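PDB 4I17: hypothetical protein from Bacteroides fragilis, which is of unknown function but, as a protein built of TPR repeats, probably serves as a helical scaffold for binding other proteins or peptides. Local coordinates for residues K21-A26 and G49-N54; S31-L36 and S42-N47. One frame throughout, in Å; residues are numbered along the deposited sequence.

From the N terminus the chain runs through helix 7-19, turns at 21-22 into helix 23-36, and passes a short loop into helix 42-54. Both contacts join helix 23-36 to helix 42-54, at different levels of the same antiparallel pair. Contact 2 (31-36 with 42-47) lies next to the connecting loop and closes the short hairpin of five intervening residues. Contact 1 (21-26 with 49-54) closes a wider loop of 22 residues inside which contact 2 is nested, and it joins the start of helix 23-36 to the end of helix 42-54. Their centres are about 12 Å apart, so together they bind the pair at both ends, near the N-terminal end of the TPR array.

Contact 1 of 2, residues K21-A26 and G49-N54; sequences KNYAVA and GVCADN. With SO4 (sulfate ion), chain C.
The carboxamide of Asn54 stands over the Tyr23 ring, its ND2 lying 3.1 Å above the ring plane and over the centre. In this helical hairpin of the TPR array, the first turn of helix 23-36 thus meets the last turn of helix 42-54. Amide and ring planes are 68° apart, so the group presents its nitrogen to the pi face instead of stacking flat on it, an approach consistent with a weak amino-aromatic attraction. Tyr23 CG lies anti to its carbonyl carbon (chi1 -54°), which places the ring between Asn54 and the carbonyl of Lys21. Asn54 CB adds a CH-pi contact to the face under ND2, 4.2 Å from the ring centroid, while Lys21 O sits toward the rim of the opposite face.

Deeper in lies Cys51, which is buried. Its SG approaches the Tyr23 ring obliquely, 4.0 Å from CD1, in a sulfur-aromatic contact, and also packs on the methyl group of Ala26. The backbones come near at this level, with Tyr23 CA and Cys51 CA 5.0 Å apart. Leu18 of helix 7-19 touches both Tyr23 and Cys51, joining the preceding helix to the pair.

The turn before Tyr23 is capped on both sides. Lys21, with positive phi, is the C-prime residue of the Schellman motif that ends helix 7-19, and Asn22 is the N-cap of the next helix; in the conformer described, one of two for this side chain, its OD1 accepts from Val25 N. A sulfate, probably from the crystallisation liquor, occupies this N terminus, where the helix dipole would be expected to attract an anion. Tyr23 N donates to its O2, and Ala24 N to its O1 over 2.7 Å at an N-H...O angle of 160°.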
loop_
_atom_site.group_PDB
_atom_site.type_symbol
_atom_site.label_atom_id
_atom_site.label_comp_id
_atom_site.label_asym_id
_atom_site.label_seq_id
_atom_site.Cartn_x
_atom_site.Cartn_y
_atom_site.Cartn_z
ATOM N N LYS A 21 23.990 18.683 8.302
ATOM C CA LYS A 21 22.757 18.128 8.874
ATOM C C LYS A 21 21.870 19.240 9.512
ATOM O O LYS A 21 21.067 18.951 10.419
ATOM C CB LYS A 21 23.082 17.000 9.894
ATOM C CG LYS A 21 22.017 15.922 9.935
ATOM C CD LYS A 21 22.340 14.841 10.958
ATOM C CE LYS A 21 21.181 13.880 11.088
ATOM N NZ LYS A 21 21.405 12.881 12.170
ATOM N N ASN A 22 21.997 20.511 9.047
ATOM C CA ASN A 22 21.072 21.522 9.548
ATOM C C ASN A 22 19.970 21.640 8.525
ATOM O O ASN A 22 20.022 22.479 7.632
ATOM C CB ASN A 22 21.700 22.875 9.867
ATOM C CG ASN A 22 20.782 23.768 10.699
ATOM O OD1 ASN A 22 19.560 23.878 10.508
ATOM N ND2 ASN A 22 21.347 24.429 11.662
ATOM N N TYR A 23 18.973 20.778 8.657
ATOM C CA TYR A 23 17.833 20.735 7.737
ATOM C C TYR A 23 16.990 21.999 7.775
ATOM O O TYR A 23 16.457 22.368 6.728
ATOM C CB TYR A 23 16.940 19.535 8.025
ATOM C CG TYR A 23 17.672 18.207 8.023
ATOM C CD1 TYR A 23 18.327 17.747 6.875
ATOM C CD2 TYR A 23 17.642 17.374 9.135
ATOM C CE1 TYR A 23 18.956 16.494 6.853
ATOM C CE2 TYR A 23 18.237 16.116 9.116
ATOM C CZ TYR A 23 18.893 15.676 7.977
ATOM O OH TYR A 23 19.455 14.416 7.990
ATOM N N ALA A 24 16.877 22.692 8.953
ATOM C CA ALA A 24 16.049 23.919 9.016
ATOM C C ALA A 24 16.660 25.031 8.172
ATOM O O ALA A 24 15.938 25.738 7.459
ATOM C CB ALA A 24 15.920 24.402 10.444
ATOM N N VAL A 25 17.978 25.216 8.263
ATOM C CA VAL A 25 18.641 26.232 7.438
ATOM C C VAL A 25 18.585 25.813 5.964
ATOM O O VAL A 25 18.373 26.671 5.104
ATOM C CB VAL A 25 20.100 26.511 7.874
ATOM C CG1 VAL A 25 20.799 27.440 6.862
ATOM C CG2 VAL A 25 20.104 27.140 9.260
ATOM N N ALA A 26 18.823 24.531 5.662
ATOM C CA ALA A 26 18.806 24.092 4.255
ATOM C C ALA A 26 17.434 24.357 3.672
ATOM O O ALA A 26 17.316 24.881 2.575
ATOM C CB ALA A 26 19.166 22.617 4.152
ATOM N N GLY A 49 12.255 19.168 -0.253
ATOM C CA GLY A 49 11.137 18.347 0.250
ATOM C C GLY A 49 11.550 17.468 1.412
ATOM O O GLY A 49 10.833 17.389 2.423
ATOM N N VAL A 50 12.729 16.809 1.292
ATOM C CA VAL A 50 13.262 15.957 2.383
ATOM C C VAL A 50 13.528 16.834 3.625
ATOM O O VAL A 50 13.164 16.446 4.738
ATOM C CB VAL A 50 14.538 15.199 1.969
ATOM C CG1 VAL A 50 15.079 14.358 3.146
ATOM C CG2 VAL A 50 14.273 14.319 0.734
ATOM N N CYS A 51 14.200 17.979 3.437
ATOM C CA CYS A 51 14.482 18.901 4.557
ATOM C C CYS A 51 13.180 19.327 5.233
ATOM O O CYS A 51 13.110 19.345 6.468
ATOM C CB CYS A 51 15.278 20.107 4.068
ATOM S SG CYS A 51 16.985 19.706 3.641
ATOM N N ALA A 52 12.173 19.723 4.439
ATOM C CA ALA A 52 10.851 20.145 4.983
ATOM C C ALA A 52 10.215 19.041 5.808
ATOM O O ALA A 52 9.672 19.292 6.892
ATOM C CB ALA A 52 9.912 20.542 3.847
ATOM N N ASP A 53 10.298 17.795 5.323
ATOM C CA ASP A 53 9.691 16.688 6.045
ATOM C C ASP A 53 10.460 16.474 7.341
ATOM O O ASP A 53 9.822 16.252 8.372
ATOM C CB ASP A 53 9.681 15.429 5.186
ATOM C CG ASP A 53 8.980 14.284 5.879
ATOM O OD1 ASP A 53 7.724 14.298 5.928
ATOM O OD2 ASP A 53 9.679 13.423 6.441
ATOM N N ASN A 54 11.823 16.640 7.302
ATOM C CA ASN A 54 12.676 16.426 8.488
ATOM C C ASN A 54 12.391 17.458 9.573
ATOM O O ASN A 54 12.572 17.163 10.746
ATOM C CB ASN A 54 14.163 16.451 8.137
ATOM C CG ASN A 54 14.651 15.357 7.210
ATOM O OD1 ASN A 54 13.962 14.392 6.893
ATOM N ND2 ASN A 54 15.855 15.514 6.704
HETATM S S SO4 C . 17.638 20.837 12.206
HETATM O O1 SO4 C . 17.694 22.032 11.466
HETATM O O2 SO4 C . 18.033 19.693 11.393
HETATM O O3 SO4 C . 18.559 20.907 13.342
HETATM O O4 SO4 C . 16.277 20.654 12.721
#

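Contact 2 of 2, residues S31-L36 and S42-N47; sequences SEYLKL and SVTAYN
Leu34 drives its CD1 methyl against the backbone of helix 42-54, ending 3.7 Å from Ala45 CA. Next to so small a side chain the leucine methyl comes close to the main chain: CD1 is also 4.2 Å from Ala45 CB, and these two residues have the nearest CA atoms of the two segments, 7.2 Å apart. Thr44 makes up the other half of the packed region. Its CG2, anti to the backbone N, points at helix 23-36 and meets Tyr33 CD2 at 3.7 Å and Leu34 CD1 at 4.2 Å. The methyl therefore sits between an aromatic ring and a leucine branch, approaching the ring obliquely, while the Leu34 and Thr44 side chains reach from their own helices in opposing directions and pass side by side.

The contact has no hydrogen bond of its own between the segments, yet its polar groups are tied together just outside them. Tyr33 OH and Thr44 OG1 both hydrogen-bond to OD2 of Asp41, the residue immediately before helix 42-54. One carboxylate oxygen thus joins the two side chains that also touch through carbon, where CD2 and CE2 of the ring rest against the threonine methyl.

Beyond this patch the contact gives way to solvent. Lys35 and Val43 are exposed and take no part in it, although Val43 meets Tyr73 in a loop. On the packed side, Tyr64 and Ile67 of helix 58-70 touch Leu34 and Ala45 respectively, carrying the packing on to the following helix. The segment axes approach to 10.1 Å with an angle of 144° between their directions, an antiparallel helical hairpin of the kind that, repeated, builds TPR arrays.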
loop_
_atom_site.group_PDB
_atom_site.type_symbol
_atom_site.label_atom_id
_atom_site.label_comp_id
_atom_site.label_asym_id
_atom_site.label_seq_id
_atom_site.Cartn_x
_atom_site.Cartn_y
_atom_site.Cartn_z
ATOM N N SER A 31 14.261 26.909 -0.105
ATOM C CA SER A 31 12.917 27.406 -0.452
ATOM C C SER A 31 12.998 28.814 -1.053
ATOM O O SER A 31 12.318 29.083 -2.038
ATOM C CB SER A 31 11.971 27.391 0.741
ATOM O OG SER A 31 12.505 28.165 1.796
ATOM N N GLU A 32 13.890 29.659 -0.528
ATOM C CA GLU A 32 14.082 31.014 -1.057
ATOM C C GLU A 32 14.705 30.949 -2.446
ATOM O O GLU A 32 14.253 31.642 -3.342
ATOM C CB GLU A 32 14.950 31.857 -0.105
ATOM C CG GLU A 32 14.981 33.341 -0.468
ATOM C CD GLU A 32 13.661 34.100 -0.513
ATOM O OE1 GLU A 32 12.723 33.739 0.237
ATOM O OE2 GLU A 32 13.582 35.090 -1.276
ATOM N N TYR A 33 15.701 30.081 -2.639
ATOM C CA TYR A 33 16.342 29.912 -3.952
ATOM C C TYR A 33 15.321 29.484 -5.000
ATOM O O TYR A 33 15.278 30.074 -6.083
ATOM C CB TYR A 33 17.458 28.872 -3.814
ATOM C CG TYR A 33 17.880 28.241 -5.118
ATOM C CD1 TYR A 33 18.692 28.924 -6.014
ATOM C CD2 TYR A 33 17.547 26.919 -5.412
ATOM C CE1 TYR A 33 19.114 28.331 -7.205
ATOM C CE2 TYR A 33 17.962 26.318 -6.596
ATOM C CZ TYR A 33 18.756 27.022 -7.481
ATOM O OH TYR A 33 19.178 26.413 -8.630
ATOM N N LEU A 34 14.489 28.460 -4.687
ATOM C CA LEU A 34 13.480 27.971 -5.634
ATOM C C LEU A 34 12.420 29.038 -5.946
ATOM O O LEU A 34 12.046 29.188 -7.104
ATOM C CB LEU A 34 12.827 26.681 -5.141
ATOM C CG LEU A 34 13.799 25.480 -5.114
ATOM C CD1 LEU A 34 13.261 24.357 -4.206
ATOM C CD2 LEU A 34 14.072 24.958 -6.525
ATOM N N LYS A 35 11.981 29.790 -4.949
ATOM C CA LYS A 35 11.044 30.905 -5.160
ATOM C C LYS A 35 11.627 31.942 -6.154
ATOM O O LYS A 35 10.927 32.391 -7.051
ATOM C CB LYS A 35 10.743 31.579 -3.818
ATOM C CG LYS A 35 9.770 32.752 -3.879
ATOM C CD LYS A 35 9.770 33.491 -2.548
ATOM C CE LYS A 35 8.624 34.461 -2.407
ATOM N NZ LYS A 35 8.703 35.217 -1.125
ATOM N N LEU A 36 12.908 32.278 -6.018
ATOM C CA LEU A 36 13.552 33.290 -6.841
ATOM C C LEU A 36 13.998 32.818 -8.243
ATOM O O LEU A 36 14.347 33.665 -9.079
ATOM C CB LEU A 36 14.756 33.853 -6.084
ATOM C CG LEU A 36 14.449 34.568 -4.750
ATOM C CD1 LEU A 36 15.734 34.876 -3.985
ATOM C CD2 LEU A 36 13.661 35.869 -4.981
ATOM N N SER A 42 14.908 20.840 -10.073
ATOM C CA SER A 42 14.263 19.678 -9.453
ATOM C C SER A 42 15.150 18.932 -8.443
ATOM O O SER A 42 14.615 18.326 -7.500
ATOM C CB SER A 42 13.787 18.713 -10.527
ATOM O OG SER A 42 14.836 18.490 -11.449
ATOM N N VAL A 43 16.474 18.921 -8.645
ATOM C CA VAL A 43 17.405 18.257 -7.698
ATOM C C VAL A 43 17.282 18.966 -6.328
ATOM O O VAL A 43 17.089 18.310 -5.296
ATOM C CB VAL A 43 18.872 18.278 -8.223
ATOM C CG1 VAL A 43 19.837 17.740 -7.163
ATOM C CG2 VAL A 43 18.998 17.486 -9.536
ATOM N N THR A 44 17.315 20.320 -6.350
ATOM C CA THR A 44 17.166 21.116 -5.139
ATOM C C THR A 44 15.748 20.979 -4.613
ATOM O O THR A 44 15.586 20.871 -3.412
ATOM C CB THR A 44 17.554 22.563 -5.402
ATOM O OG1 THR A 44 18.941 22.563 -5.742
ATOM C CG2 THR A 44 17.339 23.449 -4.181
ATOM N N ALA A 45 14.723 20.944 -5.494
ATOM C CA ALA A 45 13.342 20.755 -5.007
ATOM C C ALA A 45 13.189 19.442 -4.215
ATOM O O ALA A 45 12.557 19.452 -3.161
ATOM C CB ALA A 45 12.364 20.773 -6.160
ATOM N N TYR A 46 13.771 18.332 -4.708
ATOM C CA TYR A 46 13.713 17.060 -4.018
ATOM C C TYR A 46 14.407 17.214 -2.633
ATOM O O TYR A 46 13.840 16.832 -1.610
ATOM C CB TYR A 46 14.342 15.926 -4.873
ATOM C CG TYR A 46 14.374 14.627 -4.091
ATOM C CD1 TYR A 46 13.236 13.829 -3.983
ATOM C CD2 TYR A 46 15.488 14.277 -3.333
ATOM C CE1 TYR A 46 13.213 12.710 -3.161
ATOM C CE2 TYR A 46 15.479 13.157 -2.509
ATOM C CZ TYR A 46 14.331 12.384 -2.418
ATOM O OH TYR A 46 14.294 11.276 -1.615
ATOM N N ASN A 47 15.628 17.792 -2.609
ATOM C CA ASN A 47 16.342 17.960 -1.338
ATOM C C ASN A 47 15.542 18.820 -0.377
ATOM O O ASN A 47 15.516 18.538 0.816
ATOM C CB ASN A 47 17.710 18.611 -1.583
ATOM C CG ASN A 47 18.711 17.644 -2.151
ATOM O OD1 ASN A 47 18.597 16.414 -2.013
ATOM N ND2 ASN A 47 19.740 18.180 -2.759
#